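Local coordinates for choline/ethanolamine kinase family protein (Mesorhizobium loti, PDB 3DXQ) that probably transfers phosphate to ethanolamine or a related small amino alcohol, using a kinase-like fold, at residues P172-C178 against Y199-P205; E64-A68 against S120-F124. One frame throughout, in Å; residues are numbered along the deposited sequence.

Contact 1: residues P172-C178 against Y199-P205; sequences PLAACHC and YSGMNDP
Two short antiparallel strands, 174-176 and 201-203, form a two-stranded sheet. Four backbone hydrogen bonds join the hydrogen-bonded pairs Ala174-Asn203 (CA-CA 5.5 Å) and Cys176-Gly201 (5.6 Å), which bracket the non-hydrogen-bonded pair Ala175-Met202 (4.6 Å). Along the second segment, Tyr199 comes first: its O lies 3.2 Å from Cys178 CB, while its ring leads away. Ser200 CA makes a CA-H...O contact with Cys176 O (3.4 Å). Fully extended Gly201 (phi/psi 179/171) gives its N to Cys176 O (3.1 Å) and takes Cys176 N on its O (2.9 Å). At selenomethionine Met202 the chain turns a corner; its all-m side chain shares a face with Ala175, with SE 4.2 Å from Ala175 CB, and Leu173 CD2 reaches Met202 CB at 3.9 Å. Asn203 repeats the two-way pairing: its N to Ala174 O (2.9 Å), and Ala174 N to its O (2.8 Å). Its t side chain lies on the face of Ala174 and Cys176, with CB 3.7 Å from Cys176 SG, and its OD1 accepts from Asp204 N (2.7 Å). Asp204 OD1 caps Leu206 N and bridges to Arg242; OD2 bonds Tyr246. Pro205 closes the segment, its CD 3.4 Å from Pro172 O and its CA 3.5 Å from Cys176 SG. His177 begins an HxDxxxxN sequence running through Asp179 to Asn184, consistent with the catalytic loop of kinase-like folds. Asp208 of helix 206-215 binds the amides of His177 and Cys178, and His118 of helix 106-118 packs on Ala174, Cys176 and Pro205.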
loop_
_atom_site.group_PDB
_atom_site.type_symbol
_atom_site.label_atom_id
_atom_site.label_comp_id
_atom_site.label_asym_id
_atom_site.label_seq_id
_atom_site.Cartn_x
_atom_site.Cartn_y
_atom_site.Cartn_z
ATOM N N PRO A 172 -8.042 -16.464 4.710
ATOM C CA PRO A 172 -7.886 -16.673 3.298
ATOM C C PRO A 172 -6.612 -15.983 2.817
ATOM O O PRO A 172 -6.106 -15.096 3.513
ATOM C CB PRO A 172 -9.126 -16.003 2.708
ATOM C CG PRO A 172 -9.507 -14.943 3.709
ATOM C CD PRO A 172 -9.117 -15.509 5.037
ATOM N N LEU A 173 -6.113 -16.413 1.657
ATOM C CA LEU A 173 -4.865 -15.921 1.081
ATOM C C LEU A 173 -5.131 -15.434 -0.351
ATOM O O LEU A 173 -5.680 -16.151 -1.196
ATOM C CB LEU A 173 -3.807 -17.025 1.075
ATOM C CG LEU A 173 -2.346 -16.567 1.159
ATOM C CD1 LEU A 173 -1.997 -16.009 2.570
ATOM C CD2 LEU A 173 -1.424 -17.709 0.801
ATOM N N ALA A 174 -4.774 -14.189 -0.612
ATOM C CA ALA A 174 -5.032 -13.602 -1.899
ATOM C C ALA A 174 -3.813 -12.810 -2.368
ATOM O O ALA A 174 -2.980 -12.382 -1.544
ATOM C CB ALA A 174 -6.247 -12.692 -1.794
ATOM N N ALA A 175 -3.718 -12.631 -3.689
ATOM C CA ALA A 175 -2.721 -11.748 -4.293
ATOM C C ALA A 175 -3.000 -10.287 -3.903
ATOM O O ALA A 175 -3.863 -9.652 -4.475
ATOM C CB ALA A 175 -2.758 -11.898 -5.821
ATOM N N CYS A 176 -2.258 -9.763 -2.930
ATOM C CA CYS A 176 -2.503 -8.429 -2.405
ATOM C C CYS A 176 -1.456 -7.399 -2.778
ATOM O O CYS A 176 -0.277 -7.703 -2.886
ATOM C CB CYS A 176 -2.606 -8.504 -0.890
ATOM S SG CYS A 176 -3.969 -9.526 -0.334
ATOM N N HIS A 177 -1.906 -6.160 -2.938
ATOM C CA HIS A 177 -1.016 -5.056 -3.251
ATOM C C HIS A 177 -0.095 -4.735 -2.075
ATOM O O HIS A 177 1.067 -4.416 -2.289
ATOM C CB HIS A 177 -1.823 -3.824 -3.603
ATOM C CG HIS A 177 -0.985 -2.653 -3.973
ATOM N ND1 HIS A 177 -0.345 -1.876 -3.029
ATOM C CD2 HIS A 177 -0.677 -2.122 -5.182
ATOM C CE1 HIS A 177 0.329 -0.916 -3.645
ATOM N NE2 HIS A 177 0.142 -1.042 -4.951
ATOM N N CYS A 178 -0.644 -4.767 -0.857
ATOM C CA CYS A 178 0.125 -4.621 0.394
ATOM C C CYS A 178 0.577 -3.232 0.828
ATOM O O CYS A 178 0.896 -3.043 1.994
ATOM C CB CYS A 178 1.322 -5.562 0.406
ATOM S SG CYS A 178 0.821 -7.278 0.406
ATOM N N TYR A 199 5.719 -3.918 -3.209
ATOM C CA TYR A 199 5.523 -4.640 -1.941
ATOM C C TYR A 199 4.501 -5.786 -2.045
ATOM O O TYR A 199 4.117 -6.375 -1.034
ATOM C CB TYR A 199 5.086 -3.677 -0.839
ATOM C CG TYR A 199 6.079 -2.601 -0.470
ATOM C CD1 TYR A 199 7.023 -2.802 0.546
ATOM C CD2 TYR A 199 6.037 -1.366 -1.089
ATOM C CE1 TYR A 199 7.918 -1.789 0.909
ATOM C CE2 TYR A 199 6.925 -0.361 -0.753
ATOM C CZ TYR A 199 7.859 -0.569 0.245
ATOM O OH TYR A 199 8.716 0.459 0.557
ATOM N N SER A 200 4.072 -6.104 -3.263
ATOM C CA SER A 200 3.056 -7.125 -3.494
ATOM C C SER A 200 3.455 -8.445 -2.921
ATOM O O SER A 200 4.640 -8.725 -2.796
ATOM C CB SER A 200 2.818 -7.329 -4.991
ATOM O OG SER A 200 2.387 -6.142 -5.609
ATOM N N GLY A 201 2.447 -9.256 -2.605
ATOM C CA GLY A 201 2.634 -10.602 -2.065
ATOM C C GLY A 201 1.300 -11.302 -1.760
ATOM O O GLY A 201 0.224 -10.691 -1.828
HETATM N N MSE A 202 1.360 -12.594 -1.447
HETATM C CA MSE A 202 0.179 -13.320 -1.023
HETATM C C MSE A 202 -0.030 -12.840 0.411
HETATM O O MSE A 202 0.946 -12.694 1.151
HETATM C CB MSE A 202 0.410 -14.829 -1.064
HETATM C CG MSE A 202 0.793 -15.375 -2.415
HETATM SE SE MSE A 202 -0.464 -14.780 -3.810
HETATM C CE MSE A 202 -2.098 -15.715 -3.125
ATOM N N ASN A 203 -1.285 -12.582 0.788
ATOM C CA ASN A 203 -1.614 -12.013 2.071
ATOM C C ASN A 203 -3.104 -12.210 2.376
ATOM O O ASN A 203 -3.877 -12.699 1.536
ATOM C CB ASN A 203 -1.277 -10.515 2.031
ATOM C CG ASN A 203 -1.166 -9.881 3.418
ATOM O OD1 ASN A 203 -1.333 -10.536 4.437
ATOM N ND2 ASN A 203 -0.885 -8.589 3.443
ATOM N N ASP A 204 -3.491 -11.865 3.604
ATOM C CA ASP A 204 -4.898 -11.794 3.995
ATOM C C ASP A 204 -5.479 -10.608 3.231
ATOM O O ASP A 204 -5.064 -9.483 3.470
ATOM C CB ASP A 204 -4.987 -11.550 5.489
ATOM C CG ASP A 204 -6.396 -11.545 6.011
ATOM O OD1 ASP A 204 -7.350 -11.465 5.206
ATOM O OD2 ASP A 204 -6.519 -11.606 7.262
ATOM N N PRO A 205 -6.432 -10.856 2.311
ATOM C CA PRO A 205 -6.995 -9.814 1.481
ATOM C C PRO A 205 -7.420 -8.578 2.244
ATOM O O PRO A 205 -7.340 -7.479 1.700
ATOM C CB PRO A 205 -8.236 -10.493 0.864
ATOM C CG PRO A 205 -8.453 -11.726 1.645
ATOM C CD PRO A 205 -7.094 -12.143 2.051
#

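Contact 2: residues E64-A68 against S120-F124; sequences EAAKA and SGAVF
Glu64, with the most surface covered here, stands in the last turn of helix 55-67 and points its side chain at an irregular loop, 120-124. An m, m bend with chi3 near -79° brings OE1 to Val123 N at 2.8 Å (N-H...O 154°), the one hydrogen bond across the pair; OE1 also lies 3.5 Å from Ala122 CA. Glu64 CA and Ala122 CA are 5.1 Å apart, Glu64 CB and Ala122 CB 4.2 Å. One helical turn on, Ala68 follows the helix end, its N still bonded to Glu64 O (2.9 Å). Its CB meets Ser120 CB at a tight 3.3 Å and Ala122 CB at 4.5 Å, with Ala68 and Ser120 CA atoms 5.6 Å apart. Ala122 N donates to Ser120 OG (3.1 Å), making an ST turn with Ser120 chi1 at p; that OG also bonds Leu117 O at the end of helix 106-118. Extended Val123 leads to Phe124, whose m rotamer sets the ring edge against Glu64 CB (CE1, 3.9 Å). Helix 55-67 follows strand 40-45 in the position of helix C in kinase-like folds, so the contact ties its end to a loop between helices 106-118 and 130-141. The alanine methyls let helix end and loop come close, while one directional bond joins the Glu64 carboxylate to the Val123 amide; Ala122 and Phe124 also rest on Ala175.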
loop_
_atom_site.group_PDB
_atom_site.type_symbol
_atom_site.label_atom_id
_atom_site.label_comp_id
_atom_site.label_asym_id
_atom_site.label_seq_id
_atom_site.Cartn_x
_atom_site.Cartn_y
_atom_site.Cartn_z
ATOM N N GLU A 64 1.326 -9.557 -13.548
ATOM C CA GLU A 64 0.166 -10.337 -13.112
ATOM C C GLU A 64 -1.020 -9.421 -12.826
ATOM O O GLU A 64 -2.152 -9.700 -13.249
ATOM C CB GLU A 64 0.524 -11.195 -11.892
ATOM C CG GLU A 64 1.416 -12.400 -12.228
ATOM C CD GLU A 64 0.658 -13.523 -12.923
ATOM O OE1 GLU A 64 -0.047 -14.281 -12.223
ATOM O OE2 GLU A 64 0.786 -13.675 -14.167
ATOM N N ALA A 65 -0.749 -8.313 -12.133
ATOM C CA ALA A 65 -1.795 -7.323 -11.835
ATOM C C ALA A 65 -2.390 -6.788 -13.133
ATOM O O ALA A 65 -3.601 -6.622 -13.234
ATOM C CB ALA A 65 -1.248 -6.201 -10.984
ATOM N N ALA A 66 -1.540 -6.553 -14.127
ATOM C CA ALA A 66 -1.984 -6.079 -15.435
ATOM C C ALA A 66 -2.897 -7.102 -16.112
ATOM O O ALA A 66 -3.938 -6.743 -16.660
ATOM C CB ALA A 66 -0.786 -5.775 -16.315
ATOM N N LYS A 67 -2.482 -8.370 -16.053
ATOM C CA LYS A 67 -3.257 -9.492 -16.572
ATOM C C LYS A 67 -4.619 -9.575 -15.896
ATOM O O LYS A 67 -5.616 -9.915 -16.540
ATOM C CB LYS A 67 -2.526 -10.826 -16.353
ATOM C CG LYS A 67 -1.642 -11.307 -17.498
ATOM C CD LYS A 67 -1.253 -12.802 -17.334
ATOM C CE LYS A 67 -2.473 -13.747 -17.178
ATOM N NZ LYS A 67 -2.110 -15.215 -17.247
ATOM N N ALA A 68 -4.660 -9.290 -14.595
ATOM C CA ALA A 68 -5.909 -9.293 -13.860
ATOM C C ALA A 68 -6.781 -8.051 -14.124
ATOM O O ALA A 68 -7.885 -7.938 -13.566
ATOM C CB ALA A 68 -5.635 -9.425 -12.401
ATOM N N SER A 120 -8.886 -12.436 -8.838
ATOM C CA SER A 120 -8.215 -12.786 -10.114
ATOM C C SER A 120 -7.376 -14.072 -10.048
ATOM O O SER A 120 -7.298 -14.749 -9.029
ATOM C CB SER A 120 -7.292 -11.650 -10.550
ATOM O OG SER A 120 -6.115 -11.618 -9.748
ATOM N N GLY A 121 -6.736 -14.395 -11.155
ATOM C CA GLY A 121 -5.835 -15.531 -11.196
ATOM C C GLY A 121 -4.399 -15.101 -10.955
ATOM O O GLY A 121 -3.487 -15.930 -11.032
ATOM N N ALA A 122 -4.199 -13.814 -10.672
ATOM C CA ALA A 122 -2.885 -13.287 -10.337
ATOM C C ALA A 122 -2.197 -14.212 -9.351
ATOM O O ALA A 122 -2.832 -14.651 -8.418
ATOM C CB ALA A 122 -3.016 -11.895 -9.727
ATOM N N VAL A 123 -0.912 -14.505 -9.580
ATOM C CA VAL A 123 -0.080 -15.291 -8.669
ATOM C C VAL A 123 1.164 -14.497 -8.336
ATOM O O VAL A 123 1.950 -14.215 -9.233
ATOM C CB VAL A 123 0.400 -16.605 -9.302
ATOM C CG1 VAL A 123 1.438 -17.270 -8.397
ATOM C CG2 VAL A 123 -0.786 -17.529 -9.564
ATOM N N PHE A 124 1.332 -14.127 -7.063
ATOM C CA PHE A 124 2.513 -13.378 -6.614
ATOM C C PHE A 124 3.453 -14.346 -5.919
ATOM O O PHE A 124 3.010 -15.171 -5.134
ATOM C CB PHE A 124 2.159 -12.214 -5.675
ATOM C CG PHE A 124 1.259 -11.145 -6.281
ATOM C CD1 PHE A 124 1.157 -10.955 -7.659
ATOM C CD2 PHE A 124 0.577 -10.262 -5.437
ATOM C CE1 PHE A 124 0.353 -9.927 -8.185
ATOM C CE2 PHE A 124 -0.216 -9.246 -5.937
ATOM C CZ PHE A 124 -0.335 -9.073 -7.325
#

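Contact 1 is mostly buried, centred about 11 Å from the centre of the chain; contact 2 lies farther out, about 17 Å, and is only partly buried. The first relies on reciprocal backbone hydrogen bonds between strands and covers 664 Å², the second on one side-chain-to-backbone bond and small apolar contacts covering 254 Å². Their centres are about 11 Å apart, and Phe124 joins them: its CE1 meets the helix, while CE2 lies 3.4 Å from Cys176 O and CD2 3.5 Å from Gly201 N. Ala122 also packs on Ala175. Helix 55-67 serves both regions, since its Asn57 bonds Ser200 O.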